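Side-chain contacts in SAM-dependent methyltransferase (Pyrococcus horikoshii, PDB 1WZN), which probably transfers methyl groups from S-adenosylmethionine to an acceptor and is seen here with the product S-adenosyl-L-homocysteine bound: residues Q94-V97 / L98-A101; L124-L127 / F128-A132. All coordinates share one frame; numbering follows the deposited sequence.

Contact 1 of 2, residues Q94-V97 / L98-A101; sequences QGDV and LEIA. With SAH (S-adenosyl-L-homocysteine), chain F.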
ATOM      1  N   GLN A  94      36.330  17.464 -21.068  1.00 17.33           N
ATOM      2  CA  GLN A  94      35.479  18.066 -20.048  1.00 18.82           C
ATOM      3  C   GLN A  94      34.745  19.216 -20.710  1.00 19.28           C
ATOM      4  O   GLN A  94      35.323  19.951 -21.517  1.00 16.95           O
ATOM      5  CB  GLN A  94      36.311  18.596 -18.878  1.00 20.07           C
ATOM      6  CG  GLN A  94      35.484  19.169 -17.707  1.00 21.38           C
ATOM      7  CD  GLN A  94      34.858  20.524 -18.013  1.00 25.30           C
ATOM      8  OE1 GLN A  94      35.496  21.391 -18.615  1.00 24.22           O
ATOM      9  NE2 GLN A  94      33.610  20.718 -17.583  1.00 24.80           N
ATOM     10  N   GLY A  95      33.469  19.367 -20.379  1.00 17.21           N
ATOM     11  CA  GLY A  95      32.688  20.441 -20.956  1.00 17.77           C
ATOM     12  C   GLY A  95      31.203  20.196 -20.790  1.00 18.40           C
ATOM     13  O   GLY A  95      30.778  19.094 -20.434  1.00 17.70           O
ATOM     14  N   ASP A  96      30.423  21.235 -21.056  1.00 18.04           N
ATOM     15  CA  ASP A  96      28.968  21.189 -20.961  1.00 17.80           C
ATOM     16  C   ASP A  96      28.436  20.737 -22.324  1.00 18.00           C
ATOM     17  O   ASP A  96      28.844  21.278 -23.362  1.00 17.06           O
ATOM     18  CB  ASP A  96      28.458  22.600 -20.645  1.00 19.68           C
ATOM     19  CG  ASP A  96      26.981  22.639 -20.299  1.00 22.59           C
ATOM     20  OD1 ASP A  96      26.209  21.793 -20.794  1.00 19.88           O
ATOM     21  OD2 ASP A  96      26.590  23.548 -19.538  1.00 27.87           O
ATOM     22  N   VAL A  97      27.542  19.752 -22.333  1.00 15.91           N
ATOM     23  CA  VAL A  97      26.975  19.269 -23.590  1.00 16.48           C
ATOM     24  C   VAL A  97      26.213  20.370 -24.326  1.00 18.56           C
ATOM     25  O   VAL A  97      26.093  20.329 -25.553  1.00 18.66           O
ATOM     26  CB  VAL A  97      25.996  18.074 -23.387  1.00 16.01           C
ATOM     27  CG1 VAL A  97      26.737  16.874 -22.813  1.00 16.95           C
ATOM     28  CG2 VAL A  97      24.837  18.479 -22.485  1.00 14.58           C
ATOM     29  N   LEU A  98      25.698  21.351 -23.587  1.00 17.78           N
ATOM     30  CA  LEU A  98      24.946  22.438 -24.210  1.00 19.97           C
ATOM     31  C   LEU A  98      25.847  23.434 -24.924  1.00 20.42           C
ATOM     32  O   LEU A  98      25.367  24.348 -25.596  1.00 22.97           O
ATOM     33  CB  LEU A  98      24.104  23.172 -23.165  1.00 18.44           C
ATOM     34  CG  LEU A  98      23.064  22.321 -22.435  1.00 18.39           C
ATOM     35  CD1 LEU A  98      22.330  23.177 -21.413  1.00 18.92           C
ATOM     36  CD2 LEU A  98      22.081  21.725 -23.435  1.00 18.75           C
ATOM     37  N   GLU A  99      27.153  23.255 -24.780  1.00 21.22           N
ATOM     38  CA  GLU A  99      28.108  24.160 -25.400  1.00 22.13           C
ATOM     39  C   GLU A  99      28.991  23.504 -26.453  1.00 22.01           C
ATOM     40  O   GLU A  99      29.990  24.090 -26.870  1.00 21.16           O
ATOM     41  CB  GLU A  99      28.989  24.797 -24.323  1.00 25.05           C
ATOM     42  CG  GLU A  99      28.263  25.797 -23.434  1.00 29.81           C
ATOM     43  CD  GLU A  99      29.060  26.164 -22.192  1.00 35.24           C
ATOM     44  OE1 GLU A  99      30.308  26.112 -22.241  1.00 36.54           O
ATOM     45  OE2 GLU A  99      28.438  26.519 -21.166  1.00 38.38           O
ATOM     46  N   ILE A 100      28.647  22.294 -26.884  1.00 20.67           N
ATOM     47  CA  ILE A 100      29.472  21.647 -27.894  1.00 18.81           C
ATOM     48  C   ILE A 100      29.400  22.460 -29.180  1.00 20.69           C
ATOM     49  O   ILE A 100      28.409  23.150 -29.435  1.00 18.73           O
ATOM     50  CB  ILE A 100      29.029  20.192 -28.186  1.00 18.47           C
ATOM     51  CG1 ILE A 100      27.584  20.160 -28.699  1.00 18.46           C
ATOM     52  CG2 ILE A 100      29.198  19.339 -26.929  1.00 18.43           C
ATOM     53  CD1 ILE A 100      27.122  18.768 -29.119  1.00 16.70           C
ATOM     54  N   ALA A 101      30.453  22.381 -29.987  1.00 19.23           N
ATOM     55  CA  ALA A 101      30.496  23.130 -31.237  1.00 21.79           C
ATOM     56  C   ALA A 101      30.995  22.284 -32.403  1.00 21.95           C
ATOM     57  O   ALA A 101      31.525  22.811 -33.385  1.00 24.20           O
ATOM     58  CB  ALA A 101      31.377  24.365 -31.068  1.00 22.65           C
TER
HETATM   59  N   SAH F1001      26.527   8.058 -19.685  1.00 16.53           N
HETATM   60  CA  SAH F1001      27.048   7.525 -18.354  1.00 16.95           C
HETATM   61  CB  SAH F1001      26.745   8.353 -17.136  1.00 18.90           C
HETATM   62  CG  SAH F1001      25.314   8.622 -16.699  1.00 17.92           C
HETATM   63  SD  SAH F1001      25.433   9.743 -15.232  1.00 17.57           S
HETATM   64  C   SAH F1001      26.468   6.046 -18.216  1.00 18.08           C
HETATM   65  O   SAH F1001      25.744   5.575 -19.113  1.00 17.25           O
HETATM   66  OXT SAH F1001      26.815   5.406 -17.145  1.00 20.54           O
HETATM   67  C5' SAH F1001      24.955  11.313 -15.845  1.00 16.16           C
HETATM   68  C4' SAH F1001      26.228  12.154 -16.347  1.00 15.87           C
HETATM   69  O4' SAH F1001      25.641  13.391 -16.767  1.00 17.24           O
HETATM   70  C3' SAH F1001      27.224  12.551 -15.282  1.00 17.57           C
HETATM   71  O3' SAH F1001      28.511  12.003 -15.571  1.00 16.94           O
HETATM   72  C2' SAH F1001      27.159  14.134 -15.303  1.00 15.43           C
HETATM   73  O2' SAH F1001      28.406  14.733 -14.977  1.00 18.24           O
HETATM   74  C1' SAH F1001      26.682  14.413 -16.717  1.00 15.89           C
HETATM   75  N9  SAH F1001      26.119  15.606 -16.968  1.00 17.41           N
HETATM   76  C8  SAH F1001      25.012  16.258 -16.443  1.00 17.36           C
HETATM   77  N7  SAH F1001      24.764  17.423 -16.945  1.00 17.55           N
HETATM   78  C5  SAH F1001      25.791  17.613 -17.911  1.00 17.74           C
HETATM   79  C6  SAH F1001      26.060  18.705 -18.802  1.00 17.62           C
HETATM   80  N6  SAH F1001      25.317  19.819 -18.862  1.00 17.64           N
HETATM   81  N1  SAH F1001      27.163  18.531 -19.613  1.00 15.44           N
HETATM   82  C2  SAH F1001      27.946  17.414 -19.582  1.00 17.18           C
HETATM   83  N3  SAH F1001      27.716  16.345 -18.740  1.00 16.44           N
HETATM   84  C4  SAH F1001      26.630  16.514 -17.938  1.00 16.93           C
HETATM   85  O   HOH W   1      31.705  23.602 -21.834  1.00 26.02           O
HETATM   86  O   HOH W   2      25.213  25.969 -20.673  1.00 31.56           O
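Asp96 and Leu98 meet through a hydrogen bond from Leu98 N to the side-chain OD1 of Asp96 (2.9 Å), which closes an Asx turn. The amide comes from above the carboxylate plane, 45° out of it. The main chain turns in step: Glu99 N binds Asp96 O at 3.0 Å, again from well above the carbonyl plane, while the next bond, Ile100 N to Val97 O, is long and weak.

The same oxygen, Asp96 OD1, also accepts SAH N6 at 2.9 Å in a nearly straight bond, so two N-H groups grip it. The carboxylate is brought there by a chi1 of -171°, with CG lying beside the carbonyl carbon of Asp96. Next door, Val97 N donates to SAH N1 (3.0 Å), and Val97 CG1 packs against SAH C2 at 3.5 Å. One edge of the adenine is thus recognised by a side-chain acceptor and a backbone donor on consecutive residues.

Two waters bridge Asp96 and Glu99. The carboxylates approach to 3.9 Å between Asp96 OD2 and Glu99 OE2, their planes 37° apart; the repulsion is probably eased by a water that donates to Asp96 OD2 and, weakly, to Glu99 OE2. The other accepts from Asp96 N and donates to Glu99 OE1.

The apolar pair is Val97 CG2 with Leu98 CG, 4.2 Å apart. Ile100 packs its CG1 methylene and CG2 methyl on the carbonyl oxygen of Val97. An acidic residue in the loop after strand 91-94, reading the adenine amino group, is characteristic of the cofactor site of Rossmann-like class I methyltransferases.

Contact 2 of 2, residues L124-L127 / F128-A132; sequences LRKL and FSKVA
Leu124 and Phe128 are joined by the first of four successive i to i+4 backbone hydrogen bonds: Phe128 N to Leu124 O (2.9 Å), Ser129 N to Arg125 O, Lys130 N to Lys126 O and Val131 N to Leu127 O. These residues form about two and a half turns of the alpha-helix 121-134, which connects the parallel neighbouring strands 106-111 and 139-146 in a beta-alpha-beta crossover of the Rossmann-like fold. The Val131 bond runs nearly straight out from its carbonyl, whereas the other three donors are tilted somewhat from the carbonyl plane.

On one side of the helix the isobutyl group of Leu124 lies over a face of the Phe128 ring in a CH-pi contact, with Leu124 CG 4.1 Å from the ring centroid and 29° off the normal. The nearest ring atom is Phe128 CZ, 3.7 Å from Leu124 CG, so the leucine sits over the far part of the ring. With chi1 at -68°, the Phe128 ring leans back along the helix axis toward the preceding turn, and Leu124 O lies over the same face, nearer Phe128 CG. Leu218 of helix 212-219 packs against both side chains.

Another side of the helix looks to the sheet: Leu127 CD1 meets Val131 CG2 at 4.1 Å, and on strand 106-111 Leu127 touches Met111 while Val131 touches Val109. One turn separates the two lysines, with Lys126 NZ 6.0 Å from Lys130 NZ. Lys126 is fully extended; Lys130 is bent and carries its ammonium to Ile100 O, with which it hydrogen-bonds. At the root of that bend, Lys130 CG presses on Lys126 O at 3.0 Å.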
ATOM      1  N   LEU A 124      16.716  21.192 -23.573  1.00 20.65           N
ATOM      2  CA  LEU A 124      16.652  19.962 -24.349  1.00 21.18           C
ATOM      3  C   LEU A 124      16.607  20.313 -25.838  1.00 23.13           C
ATOM      4  O   LEU A 124      17.239  19.644 -26.660  1.00 21.01           O
ATOM      5  CB  LEU A 124      15.425  19.128 -23.945  1.00 21.24           C
ATOM      6  CG  LEU A 124      15.409  17.661 -24.382  1.00 22.90           C
ATOM      7  CD1 LEU A 124      16.695  16.958 -23.929  1.00 22.21           C
ATOM      8  CD2 LEU A 124      14.186  16.966 -23.796  1.00 20.94           C
ATOM      9  N   ARG A 125      15.874  21.368 -26.192  1.00 21.70           N
ATOM     10  CA  ARG A 125      15.811  21.777 -27.595  1.00 23.03           C
ATOM     11  C   ARG A 125      17.196  22.235 -28.035  1.00 22.70           C
ATOM     12  O   ARG A 125      17.627  21.954 -29.156  1.00 22.38           O
ATOM     13  CB  ARG A 125      14.822  22.927 -27.804  1.00 26.01           C
ATOM     14  CG  ARG A 125      13.357  22.567 -27.614  1.00 31.70           C
ATOM     15  CD  ARG A 125      12.468  23.679 -28.155  1.00 36.33           C
ATOM     16  NE  ARG A 125      11.049  23.338 -28.085  1.00 42.78           N
ATOM     17  CZ  ARG A 125      10.097  23.963 -28.773  1.00 44.15           C
ATOM     18  NH1 ARG A 125      10.411  24.960 -29.589  1.00 45.09           N
ATOM     19  NH2 ARG A 125       8.830  23.595 -28.644  1.00 45.13           N
ATOM     20  N   LYS A 126      17.888  22.943 -27.148  1.00 21.90           N
ATOM     21  CA  LYS A 126      19.227  23.438 -27.451  1.00 24.41           C
ATOM     22  C   LYS A 126      20.167  22.259 -27.670  1.00 21.85           C
ATOM     23  O   LYS A 126      21.007  22.279 -28.569  1.00 19.41           O
ATOM     24  CB  LYS A 126      19.754  24.306 -26.308  1.00 24.65           C
ATOM     25  CG  LYS A 126      21.153  24.861 -26.564  1.00 30.94           C
ATOM     26  CD  LYS A 126      21.616  25.787 -25.446  1.00 36.18           C
ATOM     27  CE  LYS A 126      22.951  26.434 -25.791  1.00 39.73           C
ATOM     28  NZ  LYS A 126      23.433  27.354 -24.716  1.00 42.58           N
ATOM     29  N   LEU A 127      20.026  21.239 -26.830  1.00 19.85           N
ATOM     30  CA  LEU A 127      20.851  20.038 -26.939  1.00 18.49           C
ATOM     31  C   LEU A 127      20.633  19.335 -28.276  1.00 18.28           C
ATOM     32  O   LEU A 127      21.591  19.016 -28.980  1.00 18.38           O
ATOM     33  CB  LEU A 127      20.526  19.059 -25.801  1.00 18.61           C
ATOM     34  CG  LEU A 127      21.228  17.692 -25.871  1.00 18.51           C
ATOM     35  CD1 LEU A 127      22.740  17.883 -25.803  1.00 18.79           C
ATOM     36  CD2 LEU A 127      20.750  16.810 -24.722  1.00 20.25           C
ATOM     37  N   PHE A 128      19.374  19.078 -28.615  1.00 16.11           N
ATOM     38  CA  PHE A 128      19.047  18.400 -29.862  1.00 17.18           C
ATOM     39  C   PHE A 128      19.566  19.190 -31.058  1.00 19.65           C
ATOM     40  O   PHE A 128      20.010  18.611 -32.049  1.00 19.15           O
ATOM     41  CB  PHE A 128      17.532  18.203 -30.008  1.00 18.50           C
ATOM     42  CG  PHE A 128      16.933  17.224 -29.024  1.00 19.90           C
ATOM     43  CD1 PHE A 128      17.720  16.283 -28.371  1.00 19.22           C
ATOM     44  CD2 PHE A 128      15.562  17.224 -28.783  1.00 21.28           C
ATOM     45  CE1 PHE A 128      17.151  15.356 -27.493  1.00 21.28           C
ATOM     46  CE2 PHE A 128      14.988  16.305 -27.912  1.00 21.74           C
ATOM     47  CZ  PHE A 128      15.783  15.370 -27.265  1.00 19.90           C
ATOM     48  N   SER A 129      19.496  20.514 -30.966  1.00 20.04           N
ATOM     49  CA  SER A 129      19.970  21.370 -32.048  1.00 22.65           C
ATOM     50  C   SER A 129      21.484  21.208 -32.222  1.00 21.71           C
ATOM     51  O   SER A 129      21.977  21.098 -33.348  1.00 22.34           O
ATOM     52  CB  SER A 129      19.640  22.833 -31.750  1.00 24.35           C
ATOM     53  OG  SER A 129      19.956  23.645 -32.866  1.00 29.75           O
ATOM     54  N   LYS A 130      22.215  21.198 -31.109  1.00 19.38           N
ATOM     55  CA  LYS A 130      23.668  21.041 -31.150  1.00 21.10           C
ATOM     56  C   LYS A 130      24.061  19.646 -31.637  1.00 20.42           C
ATOM     57  O   LYS A 130      25.072  19.484 -32.326  1.00 19.91           O
ATOM     58  CB  LYS A 130      24.283  21.288 -29.767  1.00 21.89           C
ATOM     59  CG  LYS A 130      23.971  22.647 -29.162  1.00 29.11           C
ATOM     60  CD  LYS A 130      24.623  23.770 -29.945  1.00 31.85           C
ATOM     61  CE  LYS A 130      25.203  24.828 -29.019  1.00 34.99           C
ATOM     62  NZ  LYS A 130      26.422  25.453 -29.598  1.00 39.44           N
ATOM     63  N   VAL A 131      23.269  18.642 -31.271  1.00 16.10           N
ATOM     64  CA  VAL A 131      23.533  17.268 -31.684  1.00 18.73           C
ATOM     65  C   VAL A 131      23.357  17.148 -33.198  1.00 20.46           C
ATOM     66  O   VAL A 131      24.186  16.545 -33.885  1.00 17.92           O
ATOM     67  CB  VAL A 131      22.580  16.266 -30.969  1.00 17.30           C
ATOM     68  CG1 VAL A 131      22.656  14.902 -31.634  1.00 16.32           C
ATOM     69  CG2 VAL A 131      22.971  16.149 -29.492  1.00 17.73           C
ATOM     70  N   ALA A 132      22.279  17.729 -33.717  1.00 19.29           N
ATOM     71  CA  ALA A 132      22.034  17.694 -35.154  1.00 22.12           C
ATOM     72  C   ALA A 132      23.214  18.336 -35.894  1.00 21.80           C
ATOM     73  O   ALA A 132      23.654  17.827 -36.925  1.00 23.98           O
ATOM     74  CB  ALA A 132      20.745  18.429 -35.488  1.00 21.00           C
TER

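Contact 1 and contact 2 follow one another along the chain, separated by strand 106-111, and their centres lie 11 Å apart within the same methyltransferase domain. Contact 1 is the first part of the loop leaving strand 91-94, at one edge of the mixed sheet, and contact 2 is the middle of helix 121-134, which packs beside that sheet. They touch directly: Leu98 CD2 rests on Leu127 CB at 3.9 Å, and Leu98 O lies 3.2 Å from Lys126 CE. Val97, against the adenine, also touches Leu127. The helix of contact 2 thus backs the loop that holds the adenine edge, forming a second layer behind the cofactor pocket.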